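Local coordinates for sugar-phosphate aldolase (Thermotoga maritima, PDB 1PVT), which belongs to the class II aldolase and adducin family, with an AraD-like alpha/beta fold in which helices pack on a long mixed beta-sheet, at residues Y49-D54 and E102-L107; D54-Y59 and F113-P118; L107-K112 and K178-S183; G161-E166 and E184-V189. All coordinates share one frame; numbering follows the deposited sequence.

Contact 1: residues Y49-D54 and E102-L107; sequences YGFDYD and EFPTHL
Y53 and L107 bring the two backbones to 8.9 Å between CA atoms, and Y49 and P104 come within 7.7 Å, as the chain turns a corner at G50 and F51 and runs past the first turns of helix 103-115. This is a worked example of a helix start packed by a cluster of aromatic rings. L107 is the residue that Y49, F51 and Y53 share. Its CD1 lies at the edge of the F51 ring, near the ring plane, 3.4 Å from CZ, while its CD2 approaches CE1 of Y53 obliquely at 3.9 Å. CD1 also stands 4.0 Å from CE2 of Y49, whose side chain crosses that of L107 at about a right angle. With its CG between the backbone N and the carbonyl carbon (chi1 60°), F51 directs its ring at the helix; CE2 meets P104 CB at 3.7 Å, and CB of Y49 sits over the centre of one ring face. Y49 in turn receives F103 CZ at its own edge, in plane, 3.8 Å from CD2. F103 goes on to make an edge-to-face contact with Y90, so the aromatic packing continues onto strand 89-92. Within the helix start, H106 NE2 donates to OE2 of the N-cap residue E102, with the acceptor in the imidazole plane. Across the contact, however, the chemistry is apolar. The two phenol hydroxyls find their partners elsewhere, Y49 OH at L85 O and Y53 OH at P56 O, which implies a join made by shape and burial, with the polar ends of the tyrosines tying the corner to the backbone of the loops at L85 and P56.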
loop_
_atom_site.group_PDB
_atom_site.type_symbol
_atom_site.label_atom_id
_atom_site.label_comp_id
_atom_site.label_asym_id
_atom_site.label_seq_id
_atom_site.Cartn_x
_atom_site.Cartn_y
_atom_site.Cartn_z
ATOM N N TYR A 49 -17.189 -4.252 10.706
ATOM C CA TYR A 49 -15.902 -4.740 10.240
ATOM C C TYR A 49 -16.085 -6.039 9.462
ATOM O O TYR A 49 -15.301 -6.349 8.566
ATOM C CB TYR A 49 -14.986 -5.025 11.423
ATOM C CG TYR A 49 -14.371 -3.812 12.062
ATOM C CD1 TYR A 49 -14.474 -3.599 13.435
ATOM C CD2 TYR A 49 -13.643 -2.901 11.307
ATOM C CE1 TYR A 49 -13.866 -2.510 14.042
ATOM C CE2 TYR A 49 -13.030 -1.808 11.904
ATOM C CZ TYR A 49 -13.147 -1.620 13.271
ATOM O OH TYR A 49 -12.549 -0.536 13.859
ATOM N N GLY A 50 -17.124 -6.794 9.808
ATOM C CA GLY A 50 -17.364 -8.066 9.151
ATOM C C GLY A 50 -16.567 -9.113 9.908
ATOM O O GLY A 50 -16.627 -10.308 9.623
ATOM N N PHE A 51 -15.810 -8.626 10.885
ATOM C CA PHE A 51 -14.969 -9.452 11.742
ATOM C C PHE A 51 -14.732 -8.691 13.046
ATOM O O PHE A 51 -15.066 -7.507 13.138
ATOM C CB PHE A 51 -13.636 -9.747 11.046
ATOM C CG PHE A 51 -12.825 -8.514 10.702
ATOM C CD1 PHE A 51 -11.929 -7.969 11.624
ATOM C CD2 PHE A 51 -12.939 -7.917 9.446
ATOM C CE1 PHE A 51 -11.157 -6.850 11.297
ATOM C CE2 PHE A 51 -12.177 -6.802 9.113
ATOM C CZ PHE A 51 -11.283 -6.267 10.038
ATOM N N ASP A 52 -14.163 -9.348 14.054
ATOM C CA ASP A 52 -13.938 -8.657 15.319
ATOM C C ASP A 52 -12.587 -7.986 15.475
ATOM O O ASP A 52 -11.559 -8.645 15.679
ATOM C CB ASP A 52 -14.142 -9.583 16.512
ATOM C CG ASP A 52 -14.005 -8.843 17.832
ATOM O OD1 ASP A 52 -12.883 -8.381 18.156
ATOM O OD2 ASP A 52 -15.031 -8.708 18.531
ATOM N N TYR A 53 -12.608 -6.660 15.412
ATOM C CA TYR A 53 -11.403 -5.873 15.550
ATOM C C TYR A 53 -11.060 -5.694 17.021
ATOM O O TYR A 53 -11.884 -5.236 17.811
ATOM C CB TYR A 53 -11.594 -4.513 14.894
ATOM C CG TYR A 53 -10.399 -3.632 15.056
ATOM C CD1 TYR A 53 -9.175 -3.992 14.502
ATOM C CD2 TYR A 53 -10.476 -2.455 15.792
ATOM C CE1 TYR A 53 -8.048 -3.201 14.676
ATOM C CE2 TYR A 53 -9.356 -1.649 15.979
ATOM C CZ TYR A 53 -8.141 -2.025 15.415
ATOM O OH TYR A 53 -7.019 -1.229 15.580
ATOM N N ASP A 54 -9.831 -6.057 17.375
ATOM C CA ASP A 54 -9.358 -5.954 18.747
ATOM C C ASP A 54 -8.056 -5.159 18.848
ATOM O O ASP A 54 -7.294 -5.314 19.802
ATOM C CB ASP A 54 -9.160 -7.359 19.330
ATOM C CG ASP A 54 -8.492 -7.339 20.703
ATOM O OD1 ASP A 54 -9.012 -6.652 21.612
ATOM O OD2 ASP A 54 -7.444 -8.009 20.870
ATOM N N GLU A 102 -9.890 -4.582 0.356
ATOM C CA GLU A 102 -8.683 -4.922 1.113
ATOM C C GLU A 102 -8.470 -4.086 2.366
ATOM O O GLU A 102 -7.388 -4.070 2.960
ATOM C CB GLU A 102 -7.438 -4.873 0.213
ATOM C CG GLU A 102 -7.178 -3.574 -0.509
ATOM C CD GLU A 102 -6.025 -3.701 -1.487
ATOM O OE1 GLU A 102 -6.073 -4.616 -2.337
ATOM O OE2 GLU A 102 -5.076 -2.896 -1.414
ATOM N N PHE A 103 -9.531 -3.401 2.763
ATOM C CA PHE A 103 -9.529 -2.574 3.957
ATOM C C PHE A 103 -9.025 -3.391 5.155
ATOM O O PHE A 103 -8.125 -2.959 5.883
ATOM C CB PHE A 103 -10.959 -2.040 4.161
ATOM C CG PHE A 103 -11.342 -1.788 5.590
ATOM C CD1 PHE A 103 -10.462 -1.169 6.483
ATOM C CD2 PHE A 103 -12.609 -2.159 6.044
ATOM C CE1 PHE A 103 -10.839 -0.927 7.821
ATOM C CE2 PHE A 103 -12.999 -1.923 7.370
ATOM C CZ PHE A 103 -12.112 -1.307 8.262
ATOM N N PRO A 104 -9.584 -4.594 5.356
ATOM C CA PRO A 104 -9.199 -5.477 6.458
ATOM C C PRO A 104 -7.695 -5.679 6.517
ATOM O O PRO A 104 -7.075 -5.590 7.587
ATOM C CB PRO A 104 -9.922 -6.765 6.122
ATOM C CG PRO A 104 -11.163 -6.275 5.452
ATOM C CD PRO A 104 -10.635 -5.219 4.536
ATOM N N THR A 105 -7.111 -5.961 5.353
ATOM C CA THR A 105 -5.678 -6.184 5.257
ATOM C C THR A 105 -4.920 -4.970 5.773
ATOM O O THR A 105 -4.083 -5.086 6.660
ATOM C CB THR A 105 -5.265 -6.448 3.819
ATOM O OG1 THR A 105 -6.026 -7.541 3.294
ATOM C CG2 THR A 105 -3.802 -6.791 3.765
ATOM N N HIS A 106 -5.229 -3.804 5.216
ATOM C CA HIS A 106 -4.602 -2.545 5.623
ATOM C C HIS A 106 -4.743 -2.382 7.121
ATOM O O HIS A 106 -3.822 -1.936 7.816
ATOM C CB HIS A 106 -5.299 -1.361 4.944
ATOM C CG HIS A 106 -4.964 -1.210 3.494
ATOM N ND1 HIS A 106 -4.190 -0.176 3.013
ATOM C CD2 HIS A 106 -5.278 -1.973 2.420
ATOM C CE1 HIS A 106 -4.040 -0.309 1.709
ATOM N NE2 HIS A 106 -4.690 -1.392 1.323
ATOM N N LEU A 107 -5.928 -2.736 7.605
ATOM C CA LEU A 107 -6.227 -2.632 9.013
ATOM C C LEU A 107 -5.114 -3.256 9.807
ATOM O O LEU A 107 -4.497 -2.605 10.651
ATOM C CB LEU A 107 -7.525 -3.353 9.337
ATOM C CG LEU A 107 -8.546 -2.472 10.046
ATOM C CD1 LEU A 107 -9.612 -3.358 10.658
ATOM C CD2 LEU A 107 -7.858 -1.629 11.117
#

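Contact 2: residues D54-Y59 and F113-P118; sequences DGPEMY and FKEMNP
P56 and K114 join two parts of the AraD-like alpha/beta fold at its surface: the turn that leads into strand 58-63 of the mixed sheet, and the C-terminal end of helix 103-115. Their CA atoms lie 8.2 Å apart, and side chains bridge the difference. The apolar part is supplied by a charged residue. K114 starts with CG anti to the backbone N (chi1 -166°), and its methylene chain stays extended as far as CE, which carries CD to 3.9 Å from CB of the P56 ring. E115 brings its carboxylate to another part of the ring: OE2 stands 3.8 Å from P56 CD and near CG, the two side chains crossing at about a right angle. The polar part involves no bond between the segments. The carbonyl O of E57 comes to 3.2 Å from K114 CE and 3.5 Å from NZ, close enough that the positive end may be drawn to the carbonyl, though not a hydrogen bond. Opposite charges are also near each other without meeting, since E57 OE1 remains 6.8 Å from K114 NZ and forms its salt bridge with R37. R33 of strand 28-34 packs against the K114 side chain as well. At the buried edge of the contact, the bend at chi4 (69°) sets K114 NZ 4.1 Å from CB of M58, a selenomethionine.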
loop_
_atom_site.group_PDB
_atom_site.type_symbol
_atom_site.label_atom_id
_atom_site.label_comp_id
_atom_site.label_asym_id
_atom_site.label_seq_id
_atom_site.Cartn_x
_atom_site.Cartn_y
_atom_site.Cartn_z
ATOM N N ASP A 54 -9.831 -6.057 17.375
ATOM C CA ASP A 54 -9.358 -5.954 18.747
ATOM C C ASP A 54 -8.056 -5.159 18.848
ATOM O O ASP A 54 -7.294 -5.314 19.802
ATOM C CB ASP A 54 -9.160 -7.359 19.330
ATOM C CG ASP A 54 -8.492 -7.339 20.703
ATOM O OD1 ASP A 54 -9.012 -6.652 21.612
ATOM O OD2 ASP A 54 -7.444 -8.009 20.870
ATOM N N GLY A 55 -7.794 -4.311 17.862
ATOM C CA GLY A 55 -6.583 -3.510 17.898
ATOM C C GLY A 55 -6.895 -2.142 18.475
ATOM O O GLY A 55 -8.065 -1.841 18.724
ATOM N N PRO A 56 -5.881 -1.287 18.705
ATOM C CA PRO A 56 -6.111 0.054 19.262
ATOM C C PRO A 56 -7.091 0.897 18.442
ATOM O O PRO A 56 -7.570 0.478 17.388
ATOM C CB PRO A 56 -4.711 0.667 19.283
ATOM C CG PRO A 56 -3.825 -0.531 19.498
ATOM C CD PRO A 56 -4.436 -1.558 18.564
ATOM N N GLU A 57 -7.387 2.087 18.941
ATOM C CA GLU A 57 -8.292 2.994 18.253
ATOM C C GLU A 57 -7.461 3.848 17.305
ATOM O O GLU A 57 -6.312 4.172 17.616
ATOM C CB GLU A 57 -8.987 3.895 19.266
ATOM C CG GLU A 57 -9.650 5.105 18.648
ATOM C CD GLU A 57 -9.804 6.241 19.640
ATOM O OE1 GLU A 57 -8.793 6.610 20.280
ATOM O OE2 GLU A 57 -10.928 6.766 19.778
HETATM N N MSE A 58 -8.034 4.208 16.154
HETATM C CA MSE A 58 -7.332 5.043 15.173
HETATM C C MSE A 58 -8.258 5.649 14.132
HETATM O O MSE A 58 -9.424 5.288 14.026
HETATM C CB MSE A 58 -6.254 4.238 14.438
HETATM C CG MSE A 58 -6.815 3.117 13.564
HETATM SE SE MSE A 58 -5.593 2.387 12.227
HETATM C CE MSE A 58 -4.775 0.953 13.240
ATOM N N TYR A 59 -7.709 6.585 13.370
ATOM C CA TYR A 59 -8.429 7.241 12.288
ATOM C C TYR A 59 -7.587 7.017 11.048
ATOM O O TYR A 59 -6.410 7.369 11.022
ATOM C CB TYR A 59 -8.529 8.743 12.513
ATOM C CG TYR A 59 -9.419 9.166 13.642
ATOM C CD1 TYR A 59 -10.787 9.345 13.456
ATOM C CD2 TYR A 59 -8.881 9.451 14.891
ATOM C CE1 TYR A 59 -11.593 9.815 14.491
ATOM C CE2 TYR A 59 -9.672 9.912 15.926
ATOM C CZ TYR A 59 -11.021 10.100 15.728
ATOM O OH TYR A 59 -11.768 10.600 16.771
ATOM N N PHE A 113 1.611 -1.414 12.992
ATOM C CA PHE A 113 2.497 -0.285 12.757
ATOM C C PHE A 113 2.377 0.739 13.879
ATOM O O PHE A 113 3.363 1.340 14.309
ATOM C CB PHE A 113 2.152 0.375 11.418
ATOM C CG PHE A 113 3.034 -0.057 10.281
ATOM C CD1 PHE A 113 2.867 0.497 9.015
ATOM C CD2 PHE A 113 4.062 -0.982 10.483
ATOM C CE1 PHE A 113 3.710 0.147 7.969
ATOM C CE2 PHE A 113 4.914 -1.343 9.445
ATOM C CZ PHE A 113 4.738 -0.774 8.183
ATOM N N LYS A 114 1.148 0.935 14.338
ATOM C CA LYS A 114 0.871 1.876 15.407
ATOM C C LYS A 114 1.671 1.454 16.638
ATOM O O LYS A 114 2.242 2.292 17.342
ATOM C CB LYS A 114 -0.628 1.869 15.717
ATOM C CG LYS A 114 -1.103 3.034 16.564
ATOM C CD LYS A 114 -2.593 2.922 16.846
ATOM C CE LYS A 114 -3.107 4.118 17.630
ATOM N NZ LYS A 114 -3.097 5.362 16.817
ATOM N N GLU A 115 1.714 0.145 16.880
ATOM C CA GLU A 115 2.448 -0.414 18.011
ATOM C C GLU A 115 3.946 -0.487 17.724
ATOM O O GLU A 115 4.759 0.064 18.468
ATOM C CB GLU A 115 1.922 -1.817 18.334
ATOM C CG GLU A 115 0.520 -1.836 18.943
ATOM C CD GLU A 115 0.006 -3.247 19.235
ATOM O OE1 GLU A 115 0.780 -4.062 19.793
ATOM O OE2 GLU A 115 -1.175 -3.536 18.918
HETATM N N MSE A 116 4.297 -1.162 16.634
HETATM C CA MSE A 116 5.687 -1.338 16.227
HETATM C C MSE A 116 6.385 -0.072 15.788
HETATM O O MSE A 116 7.055 0.591 16.577
HETATM C CB MSE A 116 5.767 -2.357 15.094
HETATM C CG MSE A 116 5.561 -3.768 15.576
HETATM SE SE MSE A 116 6.859 -4.165 16.966
HETATM C CE MSE A 116 7.549 -5.861 16.281
ATOM N N ASN A 117 6.240 0.244 14.510
ATOM C CA ASN A 117 6.856 1.430 13.945
ATOM C C ASN A 117 5.775 2.487 13.768
ATOM O O ASN A 117 5.067 2.498 12.766
ATOM C CB ASN A 117 7.490 1.088 12.595
ATOM C CG ASN A 117 8.405 -0.125 12.668
ATOM O OD1 ASN A 117 9.414 -0.117 13.380
ATOM N ND2 ASN A 117 8.055 -1.178 11.929
ATOM N N PRO A 118 5.607 3.369 14.764
ATOM C CA PRO A 118 4.594 4.425 14.686
ATOM C C PRO A 118 4.934 5.477 13.625
ATOM O O PRO A 118 4.059 6.229 13.190
ATOM C CB PRO A 118 4.599 5.005 16.096
ATOM C CG PRO A 118 4.992 3.832 16.935
ATOM C CD PRO A 118 6.127 3.258 16.136
#

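Contact 3: residues L107-K112 and K178-S183; sequences LMIHAK and KTVEKS
I109 and K112 face T179 and V180 where two helices lie side by side, the axes of these short segments 9.2 Å apart at closest approach and crossing at -44° with the chains running in broadly the same direction. Followed along 178-183, the contact begins at T179. Its methyl CG2, anti to the backbone N, reaches CG1 of I109 at 4.2 Å, the side chains meeting at a slant, while the hydroxyl OG1 is kept by its own helix through L175 O. V180 comes next and carries most of the packing, illustrating how one branched side chain can fill the groove between residues a turn apart on a neighbouring helix. Its CG2 rests 3.6 Å from the backbone CA of I109, and 4.1 Å from that residue's CG1 as the two side chains slide past each other in opposite directions. The second branch, CG1, is anti to the backbone N (chi1 -177°) and touches K112 CB at 3.5 Å and CG at 3.7 Å. K112 crosses V180 at about a right angle and then bends at chi2 and chi3, leading its ammonium away from the interface. S183 ends the segment just after helix 173-182. I109 and S183 both touch F199 of strand 196-200; on its far flank helix 173-182 reaches strand 163-165 through K178 and K182, while H110, on another side of helix 103-115, packs on strand 58-63.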
loop_
_atom_site.group_PDB
_atom_site.type_symbol
_atom_site.label_atom_id
_atom_site.label_comp_id
_atom_site.label_asym_id
_atom_site.label_seq_id
_atom_site.Cartn_x
_atom_site.Cartn_y
_atom_site.Cartn_z
ATOM N N LEU A 107 -5.928 -2.736 7.605
ATOM C CA LEU A 107 -6.227 -2.632 9.013
ATOM C C LEU A 107 -5.114 -3.256 9.807
ATOM O O LEU A 107 -4.497 -2.605 10.651
ATOM C CB LEU A 107 -7.525 -3.353 9.337
ATOM C CG LEU A 107 -8.546 -2.472 10.046
ATOM C CD1 LEU A 107 -9.612 -3.358 10.658
ATOM C CD2 LEU A 107 -7.858 -1.629 11.117
HETATM N N MSE A 108 -4.846 -4.521 9.511
HETATM C CA MSE A 108 -3.819 -5.254 10.222
HETATM C C MSE A 108 -2.447 -4.616 10.239
HETATM O O MSE A 108 -1.836 -4.501 11.302
HETATM C CB MSE A 108 -3.727 -6.679 9.689
HETATM C CG MSE A 108 -4.970 -7.508 10.003
HETATM SE SE MSE A 108 -5.716 -7.163 11.798
HETATM C CE MSE A 108 -7.558 -6.752 11.269
ATOM N N ILE A 109 -1.957 -4.196 9.076
ATOM C CA ILE A 109 -0.638 -3.571 9.025
ATOM C C ILE A 109 -0.647 -2.305 9.860
ATOM O O ILE A 109 0.314 -2.008 10.580
ATOM C CB ILE A 109 -0.219 -3.158 7.600
ATOM C CG1 ILE A 109 -0.281 -4.351 6.648
ATOM C CG2 ILE A 109 1.196 -2.598 7.631
ATOM C CD1 ILE A 109 -1.647 -4.599 6.061
ATOM N N HIS A 110 -1.739 -1.557 9.741
ATOM C CA HIS A 110 -1.877 -0.309 10.468
ATOM C C HIS A 110 -1.810 -0.526 11.970
ATOM O O HIS A 110 -1.008 0.112 12.658
ATOM C CB HIS A 110 -3.187 0.386 10.083
ATOM C CG HIS A 110 -3.077 1.256 8.864
ATOM N ND1 HIS A 110 -2.102 2.225 8.726
ATOM C CD2 HIS A 110 -3.839 1.330 7.747
ATOM C CE1 HIS A 110 -2.272 2.857 7.579
ATOM N NE2 HIS A 110 -3.319 2.335 6.967
ATOM N N ALA A 111 -2.642 -1.428 12.479
ATOM C CA ALA A 111 -2.643 -1.706 13.905
ATOM C C ALA A 111 -1.207 -1.973 14.374
ATOM O O ALA A 111 -0.672 -1.261 15.227
ATOM C CB ALA A 111 -3.539 -2.903 14.200
ATOM N N LYS A 112 -0.574 -2.979 13.783
ATOM C CA LYS A 112 0.786 -3.362 14.152
ATOM C C LYS A 112 1.786 -2.229 14.020
ATOM O O LYS A 112 2.699 -2.098 14.827
ATOM C CB LYS A 112 1.232 -4.550 13.302
ATOM C CG LYS A 112 0.144 -5.624 13.139
ATOM C CD LYS A 112 -0.315 -6.256 14.476
ATOM C CE LYS A 112 0.748 -7.200 15.077
ATOM N NZ LYS A 112 0.276 -7.961 16.290
ATOM N N LYS A 178 0.143 -11.931 7.851
ATOM C CA LYS A 178 1.277 -12.469 7.107
ATOM C C LYS A 178 2.229 -11.325 6.739
ATOM O O LYS A 178 3.400 -11.313 7.129
ATOM C CB LYS A 178 0.798 -13.149 5.822
ATOM C CG LYS A 178 0.060 -14.460 6.011
ATOM C CD LYS A 178 0.090 -15.279 4.717
ATOM C CE LYS A 178 -0.338 -16.723 4.958
ATOM N NZ LYS A 178 -0.100 -17.608 3.778
ATOM N N THR A 179 1.694 -10.365 5.988
ATOM C CA THR A 179 2.442 -9.206 5.527
ATOM C C THR A 179 3.254 -8.529 6.613
ATOM O O THR A 179 4.438 -8.250 6.428
ATOM C CB THR A 179 1.500 -8.163 4.918
ATOM O OG1 THR A 179 0.876 -8.720 3.756
ATOM C CG2 THR A 179 2.267 -6.899 4.538
ATOM N N VAL A 180 2.614 -8.254 7.743
ATOM C CA VAL A 180 3.300 -7.590 8.845
ATOM C C VAL A 180 4.549 -8.352 9.274
ATOM O O VAL A 180 5.585 -7.750 9.559
ATOM C CB VAL A 180 2.371 -7.420 10.068
ATOM C CG1 VAL A 180 3.091 -6.651 11.170
ATOM C CG2 VAL A 180 1.104 -6.692 9.657
ATOM N N GLU A 181 4.452 -9.676 9.309
ATOM C CA GLU A 181 5.578 -10.516 9.711
ATOM C C GLU A 181 6.790 -10.335 8.799
ATOM O O GLU A 181 7.914 -10.135 9.271
ATOM C CB GLU A 181 5.154 -11.980 9.707
ATOM C CG GLU A 181 3.851 -12.220 10.436
ATOM C CD GLU A 181 3.445 -13.678 10.419
ATOM O OE1 GLU A 181 3.453 -14.278 9.320
ATOM O OE2 GLU A 181 3.113 -14.217 11.501
ATOM N N LYS A 182 6.553 -10.420 7.492
ATOM C CA LYS A 182 7.610 -10.263 6.503
ATOM C C LYS A 182 8.010 -8.792 6.494
ATOM O O LYS A 182 9.167 -8.441 6.262
ATOM C CB LYS A 182 7.090 -10.668 5.126
ATOM C CG LYS A 182 6.025 -11.759 5.159
ATOM C CD LYS A 182 6.543 -13.058 5.757
ATOM C CE LYS A 182 5.414 -14.075 5.913
ATOM N NZ LYS A 182 4.752 -14.419 4.617
ATOM N N SER A 183 7.031 -7.937 6.763
ATOM C CA SER A 183 7.247 -6.500 6.792
ATOM C C SER A 183 7.922 -6.045 8.087
ATOM O O SER A 183 7.734 -4.907 8.532
ATOM C CB SER A 183 5.908 -5.782 6.634
ATOM O OG SER A 183 6.069 -4.378 6.727
#

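Contact 4: residues G161-E166 and E184-V189; sequences GISVVE and EGKDAV
V189 and S163 form a parallel beta bridge, CA to CA 5.2 Å, between the two neighbouring strands of a beta-alpha-beta unit in which helix 173-182 makes the crossover. V189 has the most surface buried. Its CA approaches S163 O at 3.4 Å in a CA-H...O contact, angle 137° at the hydrogen, while the backbone of S163 and that of V165 both bond to L190, the regular parallel pattern in which one residue serves two across the gap. The side chains of V189, S163 and V165 share a face of the sheet. There V189 CG2 meets S163 OG at 3.5 Å and CG1 meets V165 CG2 at 3.3 Å, a close fit under the crossover helix, since V189 also touches T179. S163 OG lies between its backbone N and carbonyl carbon (chi1 56°) and makes a weak hydrogen bond to K182 O at the end of that helix. K186 buries almost as much as V189. Its chain, extended beyond CG, passes G161 O, with CD 3.7 Å away. Its NZ then stands 3.6 Å from I162 O, where a weak electrostatic attraction is possible, but no hydrogen bond is formed. Beside the bridge, I162 CG2 touches A188 twice, at CB and at the carbonyl O, each at 3.5 Å.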
loop_
_atom_site.group_PDB
_atom_site.type_symbol
_atom_site.label_atom_id
_atom_site.label_comp_id
_atom_site.label_asym_id
_atom_site.label_seq_id
_atom_site.Cartn_x
_atom_site.Cartn_y
_atom_site.Cartn_z
ATOM N N GLY A 161 15.944 -4.414 2.624
ATOM C CA GLY A 161 15.540 -5.123 1.424
ATOM C C GLY A 161 14.056 -5.403 1.476
ATOM O O GLY A 161 13.331 -4.761 2.238
ATOM N N ILE A 162 13.601 -6.373 0.689
ATOM C CA ILE A 162 12.179 -6.707 0.630
ATOM C C ILE A 162 11.871 -8.181 0.834
ATOM O O ILE A 162 12.761 -9.027 0.775
ATOM C CB ILE A 162 11.577 -6.303 -0.731
ATOM C CG1 ILE A 162 12.523 -6.734 -1.854
ATOM C CG2 ILE A 162 11.335 -4.811 -0.774
ATOM C CD1 ILE A 162 12.029 -6.405 -3.235
ATOM N N SER A 163 10.595 -8.479 1.047
ATOM C CA SER A 163 10.157 -9.850 1.249
ATOM C C SER A 163 8.898 -10.139 0.441
ATOM O O SER A 163 8.068 -9.254 0.225
ATOM C CB SER A 163 9.885 -10.087 2.729
ATOM O OG SER A 163 8.942 -9.146 3.206
ATOM N N VAL A 164 8.766 -11.381 -0.008
ATOM C CA VAL A 164 7.608 -11.786 -0.788
ATOM C C VAL A 164 6.606 -12.409 0.162
ATOM O O VAL A 164 6.976 -12.869 1.233
ATOM C CB VAL A 164 7.989 -12.822 -1.852
ATOM C CG1 VAL A 164 6.782 -13.163 -2.691
ATOM C CG2 VAL A 164 9.105 -12.287 -2.719
ATOM N N VAL A 165 5.340 -12.426 -0.232
ATOM C CA VAL A 165 4.288 -12.991 0.604
ATOM C C VAL A 165 3.339 -13.882 -0.199
ATOM O O VAL A 165 2.693 -13.419 -1.140
ATOM C CB VAL A 165 3.463 -11.871 1.274
ATOM C CG1 VAL A 165 2.270 -12.467 2.012
ATOM C CG2 VAL A 165 4.339 -11.083 2.230
ATOM N N GLU A 166 3.252 -15.158 0.180
ATOM C CA GLU A 166 2.373 -16.107 -0.504
ATOM C C GLU A 166 0.942 -15.580 -0.417
ATOM O O GLU A 166 0.326 -15.572 0.653
ATOM C CB GLU A 166 2.449 -17.496 0.140
ATOM C CG GLU A 166 3.733 -17.790 0.917
ATOM C CD GLU A 166 3.807 -17.044 2.253
ATOM O OE1 GLU A 166 2.808 -17.081 3.014
ATOM O OE2 GLU A 166 4.862 -16.430 2.545
ATOM N N GLU A 184 8.710 -6.929 8.694
ATOM C CA GLU A 184 9.389 -6.597 9.943
ATOM C C GLU A 184 10.410 -5.487 9.717
ATOM O O GLU A 184 11.481 -5.718 9.152
ATOM C CB GLU A 184 10.077 -7.843 10.522
ATOM C CG GLU A 184 10.690 -7.669 11.927
ATOM C CD GLU A 184 9.655 -7.385 13.016
ATOM O OE1 GLU A 184 8.674 -8.156 13.138
ATOM O OE2 GLU A 184 9.830 -6.394 13.758
ATOM N N GLY A 185 10.059 -4.279 10.154
ATOM C CA GLY A 185 10.948 -3.138 10.003
ATOM C C GLY A 185 11.358 -2.864 8.568
ATOM O O GLY A 185 12.210 -2.008 8.312
ATOM N N LYS A 186 10.754 -3.597 7.633
ATOM C CA LYS A 186 11.040 -3.438 6.213
ATOM C C LYS A 186 10.095 -2.408 5.603
ATOM O O LYS A 186 9.021 -2.147 6.150
ATOM C CB LYS A 186 10.901 -4.788 5.501
ATOM C CG LYS A 186 11.923 -5.806 5.971
ATOM C CD LYS A 186 12.125 -6.917 4.964
ATOM C CE LYS A 186 13.425 -7.651 5.241
ATOM N NZ LYS A 186 13.708 -8.685 4.211
ATOM N N ASP A 187 10.487 -1.813 4.478
ATOM C CA ASP A 187 9.628 -0.813 3.867
ATOM C C ASP A 187 8.872 -1.200 2.604
ATOM O O ASP A 187 8.397 -0.324 1.879
ATOM C CB ASP A 187 10.402 0.475 3.620
ATOM C CG ASP A 187 10.291 1.445 4.785
ATOM O OD1 ASP A 187 9.293 1.367 5.539
ATOM O OD2 ASP A 187 11.193 2.295 4.939
ATOM N N ALA A 188 8.729 -2.500 2.353
ATOM C CA ALA A 188 8.002 -2.973 1.180
ATOM C C ALA A 188 7.826 -4.488 1.160
ATOM O O ALA A 188 8.745 -5.239 1.491
ATOM C CB ALA A 188 8.712 -2.519 -0.091
ATOM N N VAL A 189 6.637 -4.928 0.764
ATOM C CA VAL A 189 6.338 -6.348 0.669
ATOM C C VAL A 189 5.735 -6.631 -0.689
ATOM O O VAL A 189 4.826 -5.925 -1.119
ATOM C CB VAL A 189 5.340 -6.789 1.753
ATOM C CG1 VAL A 189 4.514 -7.985 1.263
ATOM C CG2 VAL A 189 6.099 -7.166 3.014
#

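How the contacts relate
Helix 103-115 is used three times: its start in contact 1, its middle in contact 3 and its end in contact 2. Burial falls along that route, from the aromatic interior of contact 1, through the partly buried aliphatic seam of contact 3, to the surface of contact 2, where lysine methylenes and a glutamate meet a proline. Contact 4 differs in kind, being strand pairing at one end of the sheet, where strand 163-165 is the last. It adjoins contact 3 through helix 173-182, whose K178 and K182 form salt bridges with E166. Contacts 1 and 4 lie farthest apart, about 21 Å between centres, whereas the selenomethionine M58 packs contact 2 against contacts 1 and 3.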